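Local structure of O-methyltransferase family 3 (Niastella koreensis, 7CVW) at the interface of chains A and B. The protein catalyses the metal-dependent transfer of a methyl group from S-adenosyl-L-methionine to a hydroxyl of catechol-like compounds, giving meta- and para-O-methylated products in equal proportion. Sequence-based numbering; all coordinates share one arbitrary frame. Chains: chain A/B, O-methyltransferase family 3.

Contact 1 and contact 2 are two patches of the homodimer interface, with the centres of their C-alpha atoms about 25 Å apart. Helix 4-17 takes part in both: its last residue belongs to contact 1 in chain A, while B:Val9, B:Tyr12 and B:Ile13 of the other copy make contact 2. Contact 1 sets this helix and helix 43-55 against strand 199-206 of the partner; contact 2 sets it against the partner's 3-10 helix 169-174 and helix 181-195. Because the interface is two-fold symmetric, each patch recurs with the chains exchanged, and both subunits give and receive the N-terminal helix.

Contact 1: the interface of chains A and B. Residues chain A 17, 44, 47-48, 51; chain B 201-202.
A:Lys47 meets B:Ala201 and B:Thr202 where two class I-like, cation-dependent methyltransferase subunits pair in the homodimer. The lysine projects from helix 43-55 toward strand 199-206 of chain B. Its CB leads away from the helix with CG anti to the backbone N (chi1 -176°). A:Lys47 CG lies 3.7 Å from B:Ala201 O and also faces B:Thr202 CB, the two side chains running past each other in opposite directions. After the chi2 bend CD stays near the same oxygen, 4.1 Å from B:Ala201 O, before CE closes to 3.3 Å. A second bend, at chi4, brings the ammonium nitrogen round to this carbonyl: NZ gives a hydrogen bond of 2.9 Å to B:Ala201 O, with an angle of 150° at the oxygen and a tilt of 18° from the carbonyl plane. NZ gives another to A:Leu17 O, the carbonyl of the last residue in helix 4-17, and is tilted further from the plane of that carbonyl. The lysine thus ties the C-terminal end of its own chain's helix to the partner strand, and the partial negative charge of that helix end would probably stabilise the ammonium group. Water 3 bridges A:Lys47 NZ to the backbone N of B:Ala201.

Leucines lie to either side of the strand segment. A:Leu51 CD1 touches B:Thr202 CG2 at 3.6 Å, the two side chains meeting at a slant, while A:Leu17 reaches B:Ala201 CB with CD2 and the backbone CA of B:Thr202 with CD1. In B:Thr202 the hydroxyl stands anti to the backbone N, directed toward the start of helix 43-55 while CG2 faces A:Leu51. There water 1 lies 2.6 Å from B:Thr202 OG1 and also bonds A:Asn44 OD1, and water 2 joins the same hydroxyl to the backbone carbonyl A:Asn44 O.

Contact 2: the interface of chains A and B. Residues chain A 168, 171, 173-174, 187, 190; chain B 9, 12-13.
A:Leu174 and A:Val173 pack over one and the same face of the B:Tyr12 ring at the apolar centre of this homodimer contact. A:Leu174 CD2 sits toward the CB end, 3.5 Å from B:Tyr12 CB, and also reaches CG and CD1; the leucine and tyrosine chains lie antiparallel. A:Val173 comes in at about a right angle nearer the OH end, its CG2 3.7 Å from B:Tyr12 CE2. Beside the ring, B:Val9 forks between two partners: CG1 meets A:Ile168 CD1 at 3.8 Å, and CG2 rests near A:Gly171 CA and A:Leu174 CD1.

The tyrosine ring leaves its helix with CG anti to the backbone N (chi1 165°), which carries the phenol across to helix 181-195. There A:Asn190 ND2, at the ring edge and in its plane, donates a hydrogen bond of 3.2 Å to B:Tyr12 OH. The bond is fairly straight, 163° at the hydrogen, and OH lies in the amide plane although amide and ring are turned 64° apart. Water 4, 2.6 Å from B:Tyr12 OH, links the phenol to the backbone carbonyl of A:Arg187. Behind this rim, A:Arg187 NH1 hydrogen-bonds to A:Val173 O at 2.7 Å, bracing the valine that meets the ring.

Helix 4-17 of chain B lies against this surface and sends the B:Tyr12 ring from the 3-10 helix 169-174 across to helix 181-195; A:Ile168 follows closely on strand 160-165, which ends at the magnesium ligand A:Asp165.

Contact 1: the interface of chains A and B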
loop_
_atom_site.group_PDB
_atom_site.type_symbol
_atom_site.label_atom_id
_atom_site.label_comp_id
_atom_site.label_asym_id
_atom_site.label_seq_id
_atom_site.Cartn_x
_atom_site.Cartn_y
_atom_site.Cartn_z
ATOM N N LEU A 17 12.598 9.630 -2.193
ATOM C CA LEU A 17 11.706 9.296 -1.057
ATOM C C LEU A 17 12.197 8.074 -0.277
ATOM O O LEU A 17 11.452 7.604 0.575
ATOM C CB LEU A 17 10.299 9.069 -1.610
ATOM C CG LEU A 17 9.595 10.319 -2.130
ATOM C CD1 LEU A 17 8.316 9.919 -2.843
ATOM C CD2 LEU A 17 9.286 11.268 -0.991
ATOM N N ASN A 44 12.609 1.124 -0.671
ATOM C CA ASN A 44 11.270 1.710 -0.914
ATOM C C ASN A 44 10.210 0.836 -0.248
ATOM O O ASN A 44 9.171 1.378 0.145
ATOM C CB ASN A 44 10.992 1.895 -2.398
ATOM C CG ASN A 44 11.838 2.973 -3.050
ATOM O OD1 ASN A 44 12.175 3.966 -2.402
ATOM N ND2 ASN A 44 12.143 2.753 -4.318
ATOM N N LYS A 47 10.262 1.931 3.393
ATOM C CA LYS A 47 9.494 3.179 3.583
ATOM C C LYS A 47 7.993 2.869 3.556
ATOM O O LYS A 47 7.261 3.418 4.372
ATOM C CB LYS A 47 9.888 4.181 2.498
ATOM C CG LYS A 47 9.246 5.554 2.621
ATOM C CD LYS A 47 9.663 6.325 3.865
ATOM C CE LYS A 47 9.184 7.771 3.856
ATOM N NZ LYS A 47 9.966 8.592 2.902
ATOM N N PHE A 48 7.546 1.989 2.669
ATOM C CA PHE A 48 6.117 1.611 2.597
ATOM C C PHE A 48 5.666 0.979 3.917
ATOM O O PHE A 48 4.625 1.388 4.467
ATOM C CB PHE A 48 5.901 0.699 1.397
ATOM C CG PHE A 48 4.491 0.187 1.231
ATOM C CD1 PHE A 48 3.418 1.059 1.216
ATOM C CD2 PHE A 48 4.243 -1.154 1.002
ATOM C CE1 PHE A 48 2.119 0.605 1.018
ATOM C CE2 PHE A 48 2.949 -1.593 0.771
ATOM C CZ PHE A 48 1.888 -0.724 0.810
ATOM N N LEU A 51 5.274 3.645 6.501
ATOM C CA LEU A 51 4.038 4.432 6.278
ATOM C C LEU A 51 2.824 3.641 6.742
ATOM O O LEU A 51 1.897 4.236 7.290
ATOM C CB LEU A 51 3.951 4.800 4.799
ATOM C CG LEU A 51 4.984 5.823 4.336
ATOM C CD1 LEU A 51 4.963 5.964 2.830
ATOM C CD2 LEU A 51 4.746 7.187 4.966
ATOM N N ALA B 201 6.262 10.182 2.562
ATOM C CA ALA B 201 5.722 9.642 1.291
ATOM C C ALA B 201 6.611 8.566 0.657
ATOM O O ALA B 201 7.826 8.472 0.942
ATOM C CB ALA B 201 5.527 10.782 0.326
ATOM N N THR B 202 5.997 7.778 -0.228
ATOM C CA THR B 202 6.702 6.855 -1.140
ATOM C C THR B 202 5.943 6.849 -2.450
ATOM O O THR B 202 4.859 7.455 -2.528
ATOM C CB THR B 202 6.821 5.451 -0.536
ATOM O OG1 THR B 202 7.797 4.706 -1.267
ATOM C CG2 THR B 202 5.497 4.712 -0.524
HETATM O O HOH W 1 10.322 5.253 -0.837
HETATM O O HOH W 2 7.538 1.959 -2.355
HETATM O O HOH W 3 8.911 11.388 2.599
#

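Contact 2: the interface of chains A and B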
loop_
_atom_site.group_PDB
_atom_site.type_symbol
_atom_site.label_atom_id
_atom_site.label_comp_id
_atom_site.label_asym_id
_atom_site.label_seq_id
_atom_site.Cartn_x
_atom_site.Cartn_y
_atom_site.Cartn_z
ATOM N N ILE A 168 4.166 -13.817 -4.390
ATOM C CA ILE A 168 3.999 -13.908 -5.875
ATOM C C ILE A 168 5.174 -14.652 -6.528
ATOM O O ILE A 168 4.935 -15.406 -7.480
ATOM C CB ILE A 168 3.762 -12.510 -6.486
ATOM C CG1 ILE A 168 2.406 -11.942 -6.056
ATOM C CG2 ILE A 168 3.882 -12.533 -8.000
ATOM C CD1 ILE A 168 1.206 -12.818 -6.363
ATOM N N GLY A 171 5.791 -14.730 -10.302
ATOM C CA GLY A 171 4.598 -15.263 -10.986
ATOM C C GLY A 171 4.549 -16.779 -10.960
ATOM O O GLY A 171 3.650 -17.341 -11.584
ATOM N N VAL A 173 3.660 -18.600 -8.605
ATOM C CA VAL A 173 2.436 -19.034 -7.877
ATOM C C VAL A 173 1.356 -19.451 -8.892
ATOM O O VAL A 173 0.380 -20.064 -8.455
ATOM C CB VAL A 173 1.889 -17.984 -6.892
ATOM C CG1 VAL A 173 2.811 -17.808 -5.698
ATOM C CG2 VAL A 173 1.593 -16.667 -7.598
ATOM N N LEU A 174 1.465 -19.070 -10.167
ATOM C CA LEU A 174 0.483 -19.516 -11.197
ATOM C C LEU A 174 0.681 -21.004 -11.518
ATOM O O LEU A 174 -0.224 -21.620 -12.089
ATOM C CB LEU A 174 0.660 -18.679 -12.461
ATOM C CG LEU A 174 0.284 -17.207 -12.341
ATOM C CD1 LEU A 174 0.318 -16.569 -13.708
ATOM C CD2 LEU A 174 -1.092 -17.036 -11.718
ATOM N N ARG A 187 1.332 -20.170 -2.473
ATOM C CA ARG A 187 0.048 -20.582 -3.095
ATOM C C ARG A 187 -0.932 -20.966 -2.001
ATOM O O ARG A 187 -2.098 -20.626 -2.108
ATOM C CB ARG A 187 0.194 -21.746 -4.074
ATOM C CG ARG A 187 0.801 -21.349 -5.414
ATOM C CD ARG A 187 1.029 -22.555 -6.333
ATOM N NE ARG A 187 -0.159 -23.401 -6.374
ATOM C CZ ARG A 187 -1.271 -23.147 -7.055
ATOM N NH1 ARG A 187 -1.380 -22.081 -7.836
ATOM N NH2 ARG A 187 -2.292 -23.980 -6.967
ATOM N N ASN A 190 -2.104 -17.916 -0.075
ATOM C CA ASN A 190 -2.983 -17.059 -0.924
ATOM C C ASN A 190 -4.376 -17.695 -0.983
ATOM O O ASN A 190 -5.403 -16.967 -0.918
ATOM C CB ASN A 190 -2.377 -16.857 -2.313
ATOM C CG ASN A 190 -1.141 -15.981 -2.308
ATOM O OD1 ASN A 190 -0.863 -15.299 -1.319
ATOM N ND2 ASN A 190 -0.380 -16.047 -3.389
ATOM N N VAL B 9 -1.147 -12.771 -13.406
ATOM C CA VAL B 9 -1.045 -12.723 -11.925
ATOM C C VAL B 9 -2.155 -11.817 -11.393
ATOM O O VAL B 9 -2.731 -12.130 -10.343
ATOM C CB VAL B 9 0.351 -12.264 -11.470
ATOM C CG1 VAL B 9 0.349 -11.951 -9.979
ATOM C CG2 VAL B 9 1.438 -13.285 -11.807
ATOM N N TYR B 12 -5.286 -13.901 -11.232
ATOM C CA TYR B 12 -5.102 -14.840 -10.106
ATOM C C TYR B 12 -5.479 -14.110 -8.819
ATOM O O TYR B 12 -6.276 -14.594 -7.993
ATOM C CB TYR B 12 -3.678 -15.379 -10.131
ATOM C CG TYR B 12 -3.201 -16.066 -8.879
ATOM C CD1 TYR B 12 -3.469 -17.406 -8.644
ATOM C CD2 TYR B 12 -2.460 -15.382 -7.937
ATOM C CE1 TYR B 12 -2.991 -18.046 -7.502
ATOM C CE2 TYR B 12 -1.950 -16.006 -6.812
ATOM C CZ TYR B 12 -2.252 -17.335 -6.564
ATOM O OH TYR B 12 -1.765 -17.980 -5.469
ATOM N N ILE B 13 -4.945 -12.909 -8.639
ATOM C CA ILE B 13 -5.235 -12.137 -7.391
ATOM C C ILE B 13 -6.719 -11.752 -7.325
ATOM O O ILE B 13 -7.298 -11.830 -6.245
ATOM C CB ILE B 13 -4.329 -10.900 -7.275
ATOM C CG1 ILE B 13 -2.860 -11.295 -7.117
ATOM C CG2 ILE B 13 -4.777 -10.023 -6.122
ATOM C CD1 ILE B 13 -1.895 -10.167 -7.258
HETATM O O HOH W 4 -3.013 -20.119 -4.675
#